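Local coordinates for protein 2-oxoglutarate carboxylase small subunit (Hydrogenobacter thermophilus, PDB 7KCT) that is a biotin carboxylase-type subunit built around an ATP-grasp domain, and binds ADP, bicarbonate and magnesium, at residues 20-25 against 88-93; 304-309 against 373-378; 413-418 against 428-433. One frame throughout, in Å; residues are numbered along the deposited sequence.

Overall arrangement
Interactions 1 and 2 lie with their centres about 15 Å apart and touch each other beside a bound ADP, which both contact. R25 of helix 20-32 joins them: its NH2 makes a salt bridge to E309 OE2 at 2.8 Å, and its NE a probable hydrogen bond to H305 NE2 at 3.2 Å. Interaction 1 brings Y90 and G91 to the nucleotide, interaction 2 brings E304. Interaction 3 is a peripheral helix pair, its centre about 16 Å from that of interaction 2; the two touch by packing, V376 CG1 lying 3.9 Å from Y418 OH. Interactions 2 and 3 both border the second subunit, whereas interaction 1 stays within its own chain.

Interaction 1 of 3, residues 20-25 against 88-93. With ADP (adenosine-5'-diphosphate), chain D.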
loop_
_atom_site.group_PDB
_atom_site.type_symbol
_atom_site.label_atom_id
_atom_site.label_comp_id
_atom_site.label_asym_id
_atom_site.label_seq_id
_atom_site.Cartn_x
_atom_site.Cartn_y
_atom_site.Cartn_z
ATOM N N GLY A 20 -18.049 7.559 0.866
ATOM C CA GLY A 20 -17.286 6.777 -0.072
ATOM C C GLY A 20 -15.803 6.840 0.239
ATOM O O GLY A 20 -15.398 7.052 1.373
ATOM N N GLU A 21 -14.981 6.698 -0.789
ATOM C CA GLU A 21 -13.545 6.549 -0.552
ATOM C C GLU A 21 -12.922 7.784 0.079
ATOM O O GLU A 21 -11.970 7.662 0.862
ATOM C CB GLU A 21 -12.805 6.193 -1.848
ATOM C CG GLU A 21 -12.751 7.268 -2.948
ATOM C CD GLU A 21 -11.515 8.142 -2.854
ATOM O OE1 GLU A 21 -10.655 7.887 -1.963
ATOM O OE2 GLU A 21 -11.394 9.074 -3.692
ATOM N N ILE A 22 -13.377 8.985 -0.311
ATOM C CA ILE A 22 -12.753 10.208 0.197
ATOM C C ILE A 22 -13.130 10.404 1.663
ATOM O O ILE A 22 -12.335 10.921 2.454
ATOM C CB ILE A 22 -13.132 11.403 -0.710
ATOM C CG1 ILE A 22 -12.357 12.653 -0.321
ATOM C CG2 ILE A 22 -14.634 11.756 -0.644
ATOM C CD1 ILE A 22 -10.840 12.543 -0.419
ATOM N N ALA A 23 -14.339 10.009 2.062
ATOM C CA ALA A 23 -14.656 10.141 3.473
ATOM C C ALA A 23 -13.759 9.205 4.280
ATOM O O ALA A 23 -13.214 9.613 5.317
ATOM C CB ALA A 23 -16.146 9.892 3.727
ATOM N N CYS A 24 -13.477 8.001 3.751
ATOM C CA CYS A 24 -12.565 7.094 4.443
ATOM C C CYS A 24 -11.154 7.652 4.511
ATOM O O CYS A 24 -10.494 7.552 5.556
ATOM C CB CYS A 24 -12.570 5.713 3.779
ATOM S SG CYS A 24 -14.183 4.853 3.956
ATOM N N ARG A 25 -10.682 8.238 3.419
ATOM C CA ARG A 25 -9.363 8.868 3.364
ATOM C C ARG A 25 -9.214 9.967 4.400
ATOM O O ARG A 25 -8.174 10.078 5.071
ATOM C CB ARG A 25 -9.156 9.414 1.942
ATOM C CG ARG A 25 -7.980 10.361 1.810
ATOM C CD ARG A 25 -6.688 9.579 1.746
ATOM N NE ARG A 25 -5.482 10.393 1.627
ATOM C CZ ARG A 25 -4.734 10.782 2.643
ATOM N NH1 ARG A 25 -5.084 10.475 3.894
ATOM N NH2 ARG A 25 -3.616 11.464 2.391
ATOM N N PRO A 88 -14.872 19.007 3.643
ATOM C CA PRO A 88 -15.899 18.720 2.627
ATOM C C PRO A 88 -15.529 17.660 1.594
ATOM O O PRO A 88 -16.358 17.336 0.733
ATOM C CB PRO A 88 -16.059 20.073 1.939
ATOM C CG PRO A 88 -14.670 20.601 1.868
ATOM C CD PRO A 88 -14.051 20.166 3.238
ATOM N N GLY A 89 -14.314 17.134 1.620
ATOM C CA GLY A 89 -13.891 16.193 0.578
ATOM C C GLY A 89 -13.786 16.860 -0.784
ATOM O O GLY A 89 -13.280 17.990 -0.913
ATOM N N TYR A 90 -14.310 16.168 -1.825
ATOM C CA TYR A 90 -14.402 16.713 -3.180
ATOM C C TYR A 90 -15.824 16.530 -3.690
ATOM O O TYR A 90 -16.569 15.693 -3.196
ATOM C CB TYR A 90 -13.354 16.053 -4.134
ATOM C CG TYR A 90 -13.341 14.538 -4.222
ATOM C CD1 TYR A 90 -14.429 13.851 -4.764
ATOM C CD2 TYR A 90 -12.244 13.803 -3.797
ATOM C CE1 TYR A 90 -14.418 12.473 -4.877
ATOM C CE2 TYR A 90 -12.228 12.417 -3.895
ATOM C CZ TYR A 90 -13.339 11.769 -4.403
ATOM O OH TYR A 90 -13.370 10.408 -4.550
ATOM N N GLY A 91 -16.250 17.385 -4.638
ATOM C CA GLY A 91 -17.639 17.348 -5.049
ATOM C C GLY A 91 -18.561 17.899 -3.961
ATOM O O GLY A 91 -18.131 18.502 -2.974
ATOM N N PHE A 92 -19.857 17.640 -4.141
ATOM C CA PHE A 92 -20.871 18.094 -3.196
ATOM C C PHE A 92 -20.645 19.567 -2.845
ATOM O O PHE A 92 -20.756 20.397 -3.738
ATOM C CB PHE A 92 -20.871 17.183 -1.984
ATOM C CG PHE A 92 -21.270 15.745 -2.302
ATOM C CD1 PHE A 92 -22.420 15.471 -3.025
ATOM C CD2 PHE A 92 -20.492 14.684 -1.878
ATOM C CE1 PHE A 92 -22.798 14.159 -3.316
ATOM C CE2 PHE A 92 -20.844 13.371 -2.186
ATOM C CZ PHE A 92 -22.022 13.111 -2.877
ATOM N N LEU A 93 -20.302 19.928 -1.596
ATOM C CA LEU A 93 -20.222 21.346 -1.202
ATOM C C LEU A 93 -18.796 21.892 -1.103
ATOM O O LEU A 93 -18.592 23.004 -0.590
ATOM C CB LEU A 93 -20.922 21.566 0.133
ATOM C CG LEU A 93 -22.428 21.321 0.115
ATOM C CD1 LEU A 93 -22.974 21.399 1.548
ATOM C CD2 LEU A 93 -23.178 22.245 -0.806
HETATM P PB ADP D . -11.228 15.616 -9.861
HETATM O O1B ADP D . -11.111 15.572 -8.349
HETATM O O2B ADP D . -10.021 15.437 -10.755
HETATM O O3B ADP D . -12.249 16.569 -10.397
HETATM P PA ADP D . -13.593 14.218 -10.868
HETATM O O1A ADP D . -14.419 12.980 -10.970
HETATM O O2A ADP D . -13.778 15.424 -11.771
HETATM O O3A ADP D . -12.082 14.067 -10.411
HETATM O "O5'" ADP D . -14.509 14.991 -9.301
HETATM C "C5'" ADP D . -15.166 13.939 -8.475
HETATM C "C4'" ADP D . -16.526 14.270 -8.059
HETATM O "O4'" ADP D . -16.816 15.647 -7.956
HETATM C "C3'" ADP D . -17.413 13.615 -9.268
HETATM O "O3'" ADP D . -18.511 13.092 -8.741
HETATM C "C2'" ADP D . -17.625 14.955 -10.076
HETATM O "O2'" ADP D . -18.812 14.982 -10.718
HETATM C "C1'" ADP D . -17.810 15.886 -8.840
HETATM N N9 ADP D . -17.494 17.351 -9.100
HETATM C C8 ADP D . -16.338 17.928 -9.680
HETATM N N7 ADP D . -16.407 19.282 -9.777
HETATM C C5 ADP D . -17.622 19.595 -9.207
HETATM C C6 ADP D . -18.255 20.839 -9.019
HETATM N N6 ADP D . -17.642 22.008 -9.420
HETATM N N1 ADP D . -19.492 20.900 -8.425
HETATM C C2 ADP D . -20.037 19.673 -8.080
HETATM N N3 ADP D . -19.555 18.410 -8.200
HETATM C C4 ADP D . -18.315 18.415 -8.775
HETATM O O HOH W 1 -15.515 9.461 -2.604
#
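Y90 reaches from the loop after strand 85-87 to helix 20-32, where its hydroxyl donates a hydrogen bond to E21, with 2.5 Å between Y90 OH and E21 OE2. The carboxylate oxygen sits at the edge of the phenol, near the ring plane, but the hydroxyl meets it on the anti side and 29° out of the carboxylate plane. The two side chains cross at about a right angle. A water adds a second polar link: it donates to Y90 OH over 3.0 Å and accepts from the backbone N of I22 over 3.2 Å.

The apolar part belongs to I22. Its CG2 lies over one face of the ring, 4.1 Å from the Y90 centroid, in a CH-pi contact, while CB comes within 3.5 Å of Y90 CE2. A chi1 of -173° turns CG1 away from the backbone N and lays CG1 and CD1 along the CD2-CE2 side of the ring; I22 CG1 also packs on G89 CA at 4.0 Å.

Contacts with ADP follow from the same loop: Y90 CD1 is 3.8 Å from ADP C5', and G91 CA is 3.5 Å from ADP O4'. K396 makes a salt bridge to E21 OE2, which probably stabilises a negative carboxylate. The two hydrogen bonds fix the position of the hydroxyl, and I22 over the face probably limits turning of the ring beside the ribose.

Interaction 2 of 3, residues 304-309 against 373-378; sequences EHPVTE and GIRVEH. With ADP (adenosine-5'-diphosphate), chain D.
A single carboxylate oxygen, E309 OE1 on helix 305-312, takes both terminal nitrogens of R375 from strand 374-378 in an end-on salt bridge. R375 NH1 and NH2 each stand 2.8 Å from E309 OE1, approaching it nearly along the C-O bond. Sharing one acceptor bends the bonds, and both are well short of straight. The carboxylate and guanidinium planes are only 25° apart.

This is the tight part of the contact, and P306 completes it. Its CB lies over the centre of one guanidinium face, 3.8 Å from R375 CZ. From the strand itself E377 grips the side of the same group: E377 OE2 accepts from R375 NE in the guanidinium plane, through its anti lone pair, at 2.7 Å, and from R375 NH2 as well. NH2 thus serves both acids. R375 attains this reach because its chain is extended throughout, with chi1 at 168°.

The result is a salt-bridge network joining the ATP-grasp part of the chain, which supplies the helix, to the biotin carboxylase C-terminal part, which supplies the strand. The backbones remain well apart, their segment axes 11.0 Å from each other at 152°, and side chains alone bridge the gap. F372 of the second subunit packs on both E309 and R375, so the network itself lies against the subunit boundary.

Away from the network the contact loosens. H305 NE2 comes no nearer than 4.5 Å to R375 NH2; in the H305 ring, ND1 bonds to Q302 O and NE2 to R25 NE. E304, just before the helix, lies far from the strand and faces ADP instead, with E304 OE1 2.5 Å from ADP O2B; K245 and R346 form salt bridges to its carboxylate.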
loop_
_atom_site.group_PDB
_atom_site.type_symbol
_atom_site.label_atom_id
_atom_site.label_comp_id
_atom_site.label_asym_id
_atom_site.label_seq_id
_atom_site.Cartn_x
_atom_site.Cartn_y
_atom_site.Cartn_z
ATOM N N GLU A 304 -7.294 12.495 -7.555
ATOM C CA GLU A 304 -6.017 11.929 -7.936
ATOM C C GLU A 304 -4.840 12.444 -7.114
ATOM O O GLU A 304 -3.670 12.188 -7.483
ATOM C CB GLU A 304 -5.795 12.191 -9.444
ATOM C CG GLU A 304 -5.741 13.703 -9.858
ATOM C CD GLU A 304 -7.086 14.351 -10.300
ATOM O OE1 GLU A 304 -8.187 13.875 -9.957
ATOM O OE2 GLU A 304 -7.050 15.372 -11.041
ATOM N N HIS A 305 -5.101 13.093 -5.977
ATOM C CA HIS A 305 -3.999 13.554 -5.135
ATOM C C HIS A 305 -3.029 12.459 -4.708
ATOM O O HIS A 305 -1.869 12.799 -4.409
ATOM C CB HIS A 305 -4.530 14.291 -3.884
ATOM C CG HIS A 305 -5.090 13.391 -2.828
ATOM N ND1 HIS A 305 -6.427 13.063 -2.794
ATOM C CD2 HIS A 305 -4.527 12.782 -1.755
ATOM C CE1 HIS A 305 -6.656 12.249 -1.769
ATOM N NE2 HIS A 305 -5.517 12.051 -1.130
ATOM N N PRO A 306 -3.405 11.179 -4.608
ATOM C CA PRO A 306 -2.415 10.192 -4.138
ATOM C C PRO A 306 -1.197 10.042 -5.035
ATOM O O PRO A 306 -0.109 9.814 -4.495
ATOM C CB PRO A 306 -3.234 8.888 -4.036
ATOM C CG PRO A 306 -4.621 9.384 -3.702
ATOM C CD PRO A 306 -4.773 10.617 -4.603
ATOM N N VAL A 307 -1.286 10.213 -6.361
ATOM C CA VAL A 307 -0.065 10.021 -7.147
ATOM C C VAL A 307 0.990 11.037 -6.733
ATOM O O VAL A 307 2.189 10.740 -6.710
ATOM C CB VAL A 307 -0.324 10.082 -8.673
ATOM C CG1 VAL A 307 -1.224 8.923 -9.124
ATOM C CG2 VAL A 307 -0.856 11.429 -9.155
ATOM N N THR A 308 0.560 12.246 -6.410
ATOM C CA THR A 308 1.493 13.279 -5.969
ATOM C C THR A 308 2.085 12.958 -4.614
ATOM O O THR A 308 3.275 13.216 -4.377
ATOM C CB THR A 308 0.794 14.636 -5.938
ATOM O OG1 THR A 308 0.366 14.978 -7.274
ATOM C CG2 THR A 308 1.784 15.691 -5.339
ATOM N N GLU A 309 1.278 12.381 -3.704
ATOM C CA GLU A 309 1.804 11.959 -2.410
ATOM C C GLU A 309 2.852 10.878 -2.557
ATOM O O GLU A 309 3.838 10.842 -1.799
ATOM C CB GLU A 309 0.675 11.464 -1.490
ATOM C CG GLU A 309 -0.423 12.448 -1.265
ATOM C CD GLU A 309 -1.527 11.886 -0.346
ATOM O OE1 GLU A 309 -1.780 10.653 -0.317
ATOM O OE2 GLU A 309 -2.127 12.687 0.392
ATOM N N GLY A 373 4.869 -1.268 -3.203
ATOM C CA GLY A 373 4.510 -0.210 -4.128
ATOM C C GLY A 373 3.050 -0.126 -4.532
ATOM O O GLY A 373 2.731 0.592 -5.480
ATOM N N ILE A 374 2.143 -0.779 -3.810
ATOM C CA ILE A 374 0.719 -0.743 -4.122
ATOM C C ILE A 374 -0.047 -0.064 -2.978
ATOM O O ILE A 374 0.143 -0.397 -1.798
ATOM C CB ILE A 374 0.218 -2.167 -4.402
ATOM C CG1 ILE A 374 0.806 -2.763 -5.694
ATOM C CG2 ILE A 374 -1.285 -2.199 -4.477
ATOM C CD1 ILE A 374 0.522 -4.282 -5.846
ATOM N N ARG A 375 -0.924 0.860 -3.332
ATOM C CA ARG A 375 -1.829 1.497 -2.382
ATOM C C ARG A 375 -3.228 1.383 -2.946
ATOM O O ARG A 375 -3.446 1.546 -4.152
ATOM C CB ARG A 375 -1.406 2.972 -2.150
ATOM C CG ARG A 375 -2.363 3.876 -1.430
ATOM C CD ARG A 375 -1.754 5.265 -1.315
ATOM N NE ARG A 375 -2.687 6.231 -0.782
ATOM C CZ ARG A 375 -2.402 7.505 -0.584
ATOM N NH1 ARG A 375 -1.190 7.998 -0.888
ATOM N NH2 ARG A 375 -3.333 8.274 -0.092
ATOM N N VAL A 376 -4.185 1.127 -2.076
ATOM C CA VAL A 376 -5.570 1.005 -2.480
ATOM C C VAL A 376 -6.383 1.973 -1.648
ATOM O O VAL A 376 -6.272 1.966 -0.415
ATOM C CB VAL A 376 -6.117 -0.419 -2.307
ATOM C CG1 VAL A 376 -7.594 -0.455 -2.786
ATOM C CG2 VAL A 376 -5.295 -1.391 -3.099
ATOM N N GLU A 377 -7.197 2.793 -2.315
ATOM C CA GLU A 377 -8.173 3.675 -1.674
ATOM C C GLU A 377 -9.566 3.145 -2.020
ATOM O O GLU A 377 -9.976 3.155 -3.186
ATOM C CB GLU A 377 -8.003 5.124 -2.126
ATOM C CG GLU A 377 -6.624 5.705 -1.822
ATOM C CD GLU A 377 -6.446 6.224 -0.370
ATOM O OE1 GLU A 377 -7.452 6.519 0.373
ATOM O OE2 GLU A 377 -5.262 6.340 0.023
ATOM N N HIS A 378 -10.303 2.679 -1.015
ATOM C CA HIS A 378 -11.554 2.014 -1.347
ATOM C C HIS A 378 -12.479 1.993 -0.131
ATOM O O HIS A 378 -12.049 2.141 1.024
ATOM C CB HIS A 378 -11.281 0.587 -1.887
ATOM C CG HIS A 378 -10.992 -0.415 -0.827
ATOM N ND1 HIS A 378 -11.651 -1.628 -0.748
ATOM C CD2 HIS A 378 -10.161 -0.366 0.243
ATOM C CE1 HIS A 378 -11.242 -2.274 0.333
ATOM N NE2 HIS A 378 -10.326 -1.538 0.941
HETATM P PB ADP D . -11.228 15.616 -9.861
HETATM O O1B ADP D . -11.111 15.572 -8.349
HETATM O O2B ADP D . -10.021 15.437 -10.755
HETATM O O3B ADP D . -12.249 16.569 -10.397
HETATM P PA ADP D . -13.593 14.218 -10.868
HETATM O O1A ADP D . -14.419 12.980 -10.970
HETATM O O2A ADP D . -13.778 15.424 -11.771
HETATM O O3A ADP D . -12.082 14.067 -10.411
HETATM O "O5'" ADP D . -14.509 14.991 -9.301
HETATM C "C5'" ADP D . -15.166 13.939 -8.475
HETATM C "C4'" ADP D . -16.526 14.270 -8.059
HETATM O "O4'" ADP D . -16.816 15.647 -7.956
HETATM C "C3'" ADP D . -17.413 13.615 -9.268
HETATM O "O3'" ADP D . -18.511 13.092 -8.741
HETATM C "C2'" ADP D . -17.625 14.955 -10.076
HETATM O "O2'" ADP D . -18.812 14.982 -10.718
HETATM C "C1'" ADP D . -17.810 15.886 -8.840
HETATM N N9 ADP D . -17.494 17.351 -9.100
HETATM C C8 ADP D . -16.338 17.928 -9.680
HETATM N N7 ADP D . -16.407 19.282 -9.777
HETATM C C5 ADP D . -17.622 19.595 -9.207
HETATM C C6 ADP D . -18.255 20.839 -9.019
HETATM N N6 ADP D . -17.642 22.008 -9.420
HETATM N N1 ADP D . -19.492 20.900 -8.425
HETATM C C2 ADP D . -20.037 19.673 -8.080
HETATM N N3 ADP D . -19.555 18.410 -8.200
HETATM C C4 ADP D . -18.315 18.415 -8.775
#

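Interaction 3 of 3, residues 413-418 against 428-433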
loop_
_atom_site.group_PDB
_atom_site.type_symbol
_atom_site.label_atom_id
_atom_site.label_comp_id
_atom_site.label_asym_id
_atom_site.label_seq_id
_atom_site.Cartn_x
_atom_site.Cartn_y
_atom_site.Cartn_z
ATOM N N SER A 413 -0.154 -5.622 -13.297
ATOM C CA SER A 413 -0.189 -6.816 -12.455
ATOM C C SER A 413 -1.148 -6.676 -11.280
ATOM O O SER A 413 -1.735 -7.666 -10.834
ATOM C CB SER A 413 1.208 -7.128 -11.918
ATOM O OG SER A 413 2.060 -7.464 -12.974
ATOM N N ALA A 414 -1.220 -5.486 -10.697
ATOM C CA ALA A 414 -2.188 -5.226 -9.643
ATOM C C ALA A 414 -3.605 -5.349 -10.190
ATOM O O ALA A 414 -4.440 -6.063 -9.620
ATOM C CB ALA A 414 -1.945 -3.840 -9.043
ATOM N N LEU A 415 -3.858 -4.749 -11.352
ATOM C CA LEU A 415 -5.190 -4.787 -11.958
ATOM C C LEU A 415 -5.625 -6.213 -12.308
ATOM O O LEU A 415 -6.806 -6.586 -12.164
ATOM C CB LEU A 415 -5.174 -3.937 -13.224
ATOM C CG LEU A 415 -5.155 -2.422 -13.151
ATOM C CD1 LEU A 415 -4.796 -1.825 -14.503
ATOM C CD2 LEU A 415 -6.519 -1.919 -12.660
ATOM N N GLU A 416 -4.706 -7.001 -12.828
ATOM C CA GLU A 416 -5.019 -8.386 -13.187
ATOM C C GLU A 416 -5.384 -9.214 -11.970
ATOM O O GLU A 416 -6.030 -10.250 -12.114
ATOM C CB GLU A 416 -3.826 -8.976 -13.923
ATOM C CG GLU A 416 -3.750 -8.585 -15.402
ATOM C CD GLU A 416 -2.370 -8.905 -15.986
ATOM O OE1 GLU A 416 -1.442 -9.207 -15.214
ATOM O OE2 GLU A 416 -2.185 -8.783 -17.206
ATOM N N THR A 417 -5.017 -8.786 -10.777
ATOM C CA THR A 417 -5.371 -9.554 -9.584
ATOM C C THR A 417 -6.513 -8.947 -8.771
ATOM O O THR A 417 -6.940 -9.548 -7.790
ATOM C CB THR A 417 -4.144 -9.746 -8.689
ATOM O OG1 THR A 417 -3.752 -8.504 -8.105
ATOM C CG2 THR A 417 -3.000 -10.320 -9.476
ATOM N N TYR A 418 -7.057 -7.810 -9.196
ATOM C CA TYR A 418 -8.154 -7.162 -8.501
ATOM C C TYR A 418 -9.460 -7.809 -8.957
ATOM O O TYR A 418 -9.939 -7.540 -10.067
ATOM C CB TYR A 418 -8.138 -5.663 -8.792
ATOM C CG TYR A 418 -8.767 -4.759 -7.734
ATOM C CD1 TYR A 418 -9.830 -5.172 -6.949
ATOM C CD2 TYR A 418 -8.261 -3.478 -7.523
ATOM C CE1 TYR A 418 -10.377 -4.331 -5.981
ATOM C CE2 TYR A 418 -8.823 -2.617 -6.601
ATOM C CZ TYR A 418 -9.877 -3.038 -5.823
ATOM O OH TYR A 418 -10.394 -2.156 -4.877
ATOM N N PRO A 428 -11.023 -4.427 -16.859
ATOM C CA PRO A 428 -10.473 -5.008 -18.102
ATOM C C PRO A 428 -9.958 -3.945 -19.089
ATOM O O PRO A 428 -8.912 -4.136 -19.730
ATOM C CB PRO A 428 -11.644 -5.802 -18.682
ATOM C CG PRO A 428 -12.618 -6.036 -17.499
ATOM C CD PRO A 428 -12.410 -4.852 -16.586
ATOM N N LEU A 429 -10.672 -2.827 -19.234
ATOM C CA LEU A 429 -10.153 -1.745 -20.082
ATOM C C LEU A 429 -8.827 -1.233 -19.559
ATOM O O LEU A 429 -7.905 -0.969 -20.328
ATOM C CB LEU A 429 -11.175 -0.609 -20.161
ATOM C CG LEU A 429 -10.701 0.703 -20.770
ATOM C CD1 LEU A 429 -10.800 0.587 -22.294
ATOM C CD2 LEU A 429 -11.521 1.849 -20.246
ATOM N N LEU A 430 -8.722 -1.031 -18.241
ATOM C CA LEU A 430 -7.487 -0.491 -17.700
ATOM C C LEU A 430 -6.312 -1.431 -17.937
ATOM O O LEU A 430 -5.170 -0.980 -18.170
ATOM C CB LEU A 430 -7.675 -0.195 -16.213
ATOM C CG LEU A 430 -8.737 0.877 -15.916
ATOM C CD1 LEU A 430 -9.118 0.861 -14.455
ATOM C CD2 LEU A 430 -8.228 2.276 -16.329
ATOM N N ILE A 431 -6.554 -2.739 -17.855
ATOM C CA ILE A 431 -5.482 -3.699 -18.122
ATOM C C ILE A 431 -4.950 -3.505 -19.537
ATOM O O ILE A 431 -3.730 -3.532 -19.781
ATOM C CB ILE A 431 -5.989 -5.138 -17.894
ATOM C CG1 ILE A 431 -6.223 -5.403 -16.400
ATOM C CG2 ILE A 431 -5.023 -6.145 -18.469
ATOM C CD1 ILE A 431 -7.071 -6.653 -16.107
ATOM N N ASN A 432 -5.860 -3.310 -20.493
ATOM C CA ASN A 432 -5.440 -3.175 -21.893
ATOM C C ASN A 432 -4.651 -1.890 -22.121
ATOM O O ASN A 432 -3.759 -1.849 -22.967
ATOM C CB ASN A 432 -6.659 -3.224 -22.822
ATOM C CG ASN A 432 -7.181 -4.640 -23.053
ATOM O OD1 ASN A 432 -6.483 -5.606 -22.827
ATOM N ND2 ASN A 432 -8.404 -4.753 -23.506
ATOM N N ILE A 433 -5.016 -0.803 -21.434
ATOM C CA ILE A 433 -4.221 0.420 -21.515
ATOM C C ILE A 433 -2.795 0.161 -21.051
ATOM O O ILE A 433 -1.819 0.542 -21.718
ATOM C CB ILE A 433 -4.906 1.543 -20.711
ATOM C CG1 ILE A 433 -6.307 1.823 -21.277
ATOM C CG2 ILE A 433 -4.045 2.772 -20.713
ATOM C CD1 ILE A 433 -7.133 2.868 -20.511
#
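A helical hairpin within the biotin carboxylase C-terminal part of the chain brings the end of helix 404-417 against helix 427-435, with a short connection that includes strand 419-420. The two segments run nearly antiparallel, at 156°, and their axes approach to 9.3 Å. L415 and I431 are nearest in the backbone, 6.3 Å between their CA atoms.

The interface is apolar. L415 packs on two successive residues of the partner helix: its CB meets I431 CG1 at 3.7 Å, and its CD1 reaches L430 CB at 3.7 Å, with CD2 rather farther from the same carbon. The L415 and L430 side chains cross at about a right angle, and the methyl groups of L415 rest on the base of L430 and not on its tip. A chi1 of -70° on I431 sets CG1 anti to the carbonyl carbon and carries CD1 toward helix 404-417, where it lies 3.9 Å from E416 CG.

E416 therefore contributes chiefly the aliphatic part of its chain, which passes I431 obliquely; its carboxylate forms a salt bridge to K31 of the second subunit. Near the end of the helix, T417 folds back on its own backbone. T417 OG1 donates to A414 O at 3.0 Å, and T417 N bonds to that oxygen from the same face of the carbonyl plane. R28 of the second subunit is hydrogen-bonded to the T417 hydroxyl.

Around the hairpin, L397 of strand 393-401 packs against A414 and L415, L246 and V247 of strand 244-250 lie against L430, and M434 extends the contact with L415 along helix 427-435.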